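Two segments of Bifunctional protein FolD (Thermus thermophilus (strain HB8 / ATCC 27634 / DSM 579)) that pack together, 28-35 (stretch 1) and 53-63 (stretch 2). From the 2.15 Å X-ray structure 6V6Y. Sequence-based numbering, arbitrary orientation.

Stretch 1 (28-35) FTPSLRVI
Stretch 2 53-63: RARALGYRSQV

Neighbouring parallel strands bond by a simple rule: one strand donates and accepts at every second residue, and the side chains of paired residues share a face. Residues 31-35 and 60-63 of FolD are a compact example. Their axes run 9° from parallel and approach to 4.6 Å, with Ser31 beside Arg60, Leu32 beside Ser61, Arg33 beside Gln62 and Val34 beside Val63, at CA-CA distances of 4.4 to 5.1 Å. Extended backbone angles (Leu32 phi/psi -115/131, Arg60 -77/114) support a ladder in which Arg60 N donates to Pro30 O (2.9 Å), Leu32 N to Arg60 O (2.7 Å), Gln62 N to Leu32 O (3.0 Å) and Val34 N to Gln62 O (3.0 Å).

Arg60 covers the most surface. Its side chain, m, t, m through chi3 with chi4 at 167°, lies on the face shared with Ser31, Arg33 and Gln62. Ser31 CB lies over one face of the guanidinium, 3.5 Å from Arg60 NE, while Thr29 O and Pro30 O lie at its edge, near its plane. The aliphatic part of Arg60 packs on the Thr29 methyl, CG2 meeting Arg60 CG at 3.5 Å.

Leu32, chi1 t and chi2 p, occupies the other face with Ser61, Val34 and Val63. There its CD2 reaches Ala54 CB on the helix that leads into strand 60-63 at 4.1 Å, an apolar contact that joins helix to sheet.

Thr29, chi1 t, secures the entry to the strand pair: its OG1 donates to Gly58 O at 2.8 Å. Gly58 is the first residue to leave helical phi/psi, in a Schellman motif, with phi/psi 100/8; Gly58 N bonds to Arg55 O (2.8 Å) and Tyr59 N to Ala54 O (2.9 Å). A CB there would jam against the preceding carbonyl oxygen. Tyr59, chi1 m, then presents its ring face to Pro30, whose CG sits 4.0 Å from the centroid of the Tyr59 ring in a CH-pi contact.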

# COMPACT_ATOMS: atom_id res chain seq x y z
N PHE A 28 21.53 4.84 -26.52
CA PHE A 28 20.76 3.66 -26.86
C PHE A 28 19.29 3.98 -27.11
O PHE A 28 18.85 5.14 -27.08
CB PHE A 28 20.87 2.64 -25.73
CG PHE A 28 20.13 3.05 -24.47
CD1 PHE A 28 20.64 4.04 -23.64
CD2 PHE A 28 18.93 2.44 -24.13
CE1 PHE A 28 19.96 4.41 -22.48
CE2 PHE A 28 18.25 2.80 -22.97
CZ PHE A 28 18.76 3.79 -22.15
N THR A 29 18.51 2.92 -27.34
CA THR A 29 17.07 3.00 -27.41
C THR A 29 16.46 1.94 -26.50
O THR A 29 17.02 0.83 -26.36
CB THR A 29 16.59 2.82 -28.87
OG1 THR A 29 15.21 3.18 -28.99
CG2 THR A 29 16.80 1.41 -29.35
N PRO A 30 15.36 2.25 -25.80
CA PRO A 30 14.77 1.27 -24.89
C PRO A 30 14.12 0.13 -25.66
O PRO A 30 13.67 0.29 -26.80
CB PRO A 30 13.72 2.08 -24.10
CG PRO A 30 13.98 3.52 -24.43
CD PRO A 30 14.63 3.53 -25.78
N SER A 31 14.08 -1.03 -25.01
CA SER A 31 13.61 -2.25 -25.63
C SER A 31 12.52 -2.87 -24.75
O SER A 31 12.77 -3.18 -23.58
CB SER A 31 14.77 -3.23 -25.84
OG SER A 31 14.32 -4.50 -26.27
N LEU A 32 11.34 -3.07 -25.32
CA LEU A 32 10.18 -3.58 -24.60
C LEU A 32 9.79 -4.95 -25.14
O LEU A 32 9.68 -5.14 -26.35
CB LEU A 32 9.00 -2.60 -24.72
CG LEU A 32 7.61 -3.03 -24.22
CD1 LEU A 32 7.55 -3.11 -22.69
CD2 LEU A 32 6.55 -2.06 -24.75
N ARG A 33 9.60 -5.92 -24.24
CA ARG A 33 9.05 -7.21 -24.60
C ARG A 33 7.67 -7.37 -23.98
O ARG A 33 7.52 -7.24 -22.76
CB ARG A 33 9.94 -8.36 -24.13
CG ARG A 33 11.18 -8.54 -24.90
CD ARG A 33 10.92 -8.78 -26.37
NE ARG A 33 12.16 -8.50 -27.08
CZ ARG A 33 13.11 -9.40 -27.25
NH1 ARG A 33 12.94 -10.64 -26.79
NH2 ARG A 33 14.24 -9.07 -27.89
N VAL A 34 6.69 -7.69 -24.81
CA VAL A 34 5.33 -7.92 -24.36
C VAL A 34 4.99 -9.37 -24.65
O VAL A 34 5.08 -9.81 -25.81
CB VAL A 34 4.35 -6.96 -25.03
CG1 VAL A 34 2.94 -7.25 -24.53
CG2 VAL A 34 4.76 -5.53 -24.74
N ILE A 35 4.58 -10.10 -23.61
CA ILE A 35 4.23 -11.51 -23.70
C ILE A 35 2.72 -11.64 -23.64
O ILE A 35 2.08 -11.07 -22.75
CB ILE A 35 4.88 -12.32 -22.56
CG1 ILE A 35 6.40 -12.31 -22.68
CG2 ILE A 35 4.34 -13.74 -22.55
CD1 ILE A 35 7.11 -12.93 -21.47
N ARG A 53 2.55 1.95 -30.26
CA ARG A 53 3.03 3.21 -29.72
C ARG A 53 4.51 3.15 -29.36
O ARG A 53 5.25 4.12 -29.57
CB ARG A 53 2.19 3.61 -28.51
CG ARG A 53 2.87 4.71 -27.73
CD ARG A 53 2.88 6.02 -28.59
NE ARG A 53 1.53 6.51 -28.85
CZ ARG A 53 1.26 7.62 -29.54
NH1 ARG A 53 2.25 8.37 -30.03
NH2 ARG A 53 -0.01 8.00 -29.72
N ALA A 54 4.95 2.03 -28.79
CA ALA A 54 6.38 1.89 -28.53
C ALA A 54 7.18 2.04 -29.82
O ALA A 54 8.21 2.73 -29.86
CB ALA A 54 6.65 0.54 -27.86
N ARG A 55 6.72 1.41 -30.90
CA ARG A 55 7.46 1.50 -32.15
C ARG A 55 7.41 2.92 -32.71
O ARG A 55 8.43 3.46 -33.12
CB ARG A 55 6.92 0.47 -33.15
CG ARG A 55 7.43 -0.93 -32.82
CD ARG A 55 6.60 -2.03 -33.48
NE ARG A 55 7.50 -2.88 -34.23
CZ ARG A 55 7.45 -4.20 -34.31
NH1 ARG A 55 6.53 -4.89 -33.66
NH2 ARG A 55 8.35 -4.83 -35.04
N ALA A 56 6.24 3.56 -32.63
CA ALA A 56 6.13 4.95 -33.07
C ALA A 56 7.10 5.86 -32.32
O ALA A 56 7.60 6.83 -32.89
CB ALA A 56 4.70 5.45 -32.90
N LEU A 57 7.39 5.56 -31.06
CA LEU A 57 8.35 6.37 -30.33
C LEU A 57 9.79 6.09 -30.75
O LEU A 57 10.67 6.88 -30.41
CB LEU A 57 8.23 6.12 -28.82
CG LEU A 57 7.05 6.71 -28.04
CD1 LEU A 57 7.20 6.31 -26.57
CD2 LEU A 57 7.00 8.22 -28.19
N GLY A 58 10.03 4.97 -31.43
CA GLY A 58 11.38 4.53 -31.74
C GLY A 58 11.94 3.45 -30.83
O GLY A 58 13.13 3.13 -30.93
N TYR A 59 11.12 2.87 -29.95
CA TYR A 59 11.59 1.78 -29.12
C TYR A 59 11.80 0.53 -29.96
O TYR A 59 11.18 0.34 -31.01
CB TYR A 59 10.57 1.45 -28.02
CG TYR A 59 10.42 2.46 -26.89
CD1 TYR A 59 11.08 3.68 -26.91
CD2 TYR A 59 9.59 2.17 -25.80
CE1 TYR A 59 10.92 4.60 -25.88
CE2 TYR A 59 9.44 3.07 -24.76
CZ TYR A 59 10.09 4.28 -24.80
OH TYR A 59 9.93 5.17 -23.76
N ARG A 60 12.68 -0.35 -29.48
CA ARG A 60 12.65 -1.74 -29.92
C ARG A 60 11.49 -2.40 -29.17
O ARG A 60 11.51 -2.50 -27.94
CB ARG A 60 13.98 -2.43 -29.63
CG ARG A 60 15.25 -1.65 -30.08
CD ARG A 60 16.58 -2.38 -29.71
NE ARG A 60 17.02 -2.11 -28.33
CZ ARG A 60 17.98 -2.78 -27.68
NH1 ARG A 60 18.62 -3.79 -28.28
NH2 ARG A 60 18.31 -2.47 -26.42
N SER A 61 10.46 -2.82 -29.90
CA SER A 61 9.29 -3.40 -29.27
C SER A 61 8.93 -4.71 -29.95
O SER A 61 8.82 -4.77 -31.18
CB SER A 61 8.08 -2.45 -29.31
OG SER A 61 6.91 -3.12 -28.87
N GLN A 62 8.67 -5.73 -29.15
CA GLN A 62 8.48 -7.05 -29.71
C GLN A 62 7.40 -7.74 -28.90
O GLN A 62 7.47 -7.77 -27.67
CB GLN A 62 9.83 -7.79 -29.69
CG GLN A 62 10.08 -8.80 -30.78
CD GLN A 62 9.63 -8.33 -32.15
OE1 GLN A 62 8.69 -8.90 -32.71
NE2 GLN A 62 10.33 -7.35 -32.75
N VAL A 63 6.39 -8.28 -29.58
CA VAL A 63 5.33 -9.05 -28.93
C VAL A 63 5.66 -10.53 -29.11
O VAL A 63 5.86 -11.00 -30.24
CB VAL A 63 3.94 -8.73 -29.51
CG1 VAL A 63 2.86 -9.56 -28.82
CG2 VAL A 63 3.64 -7.24 -29.38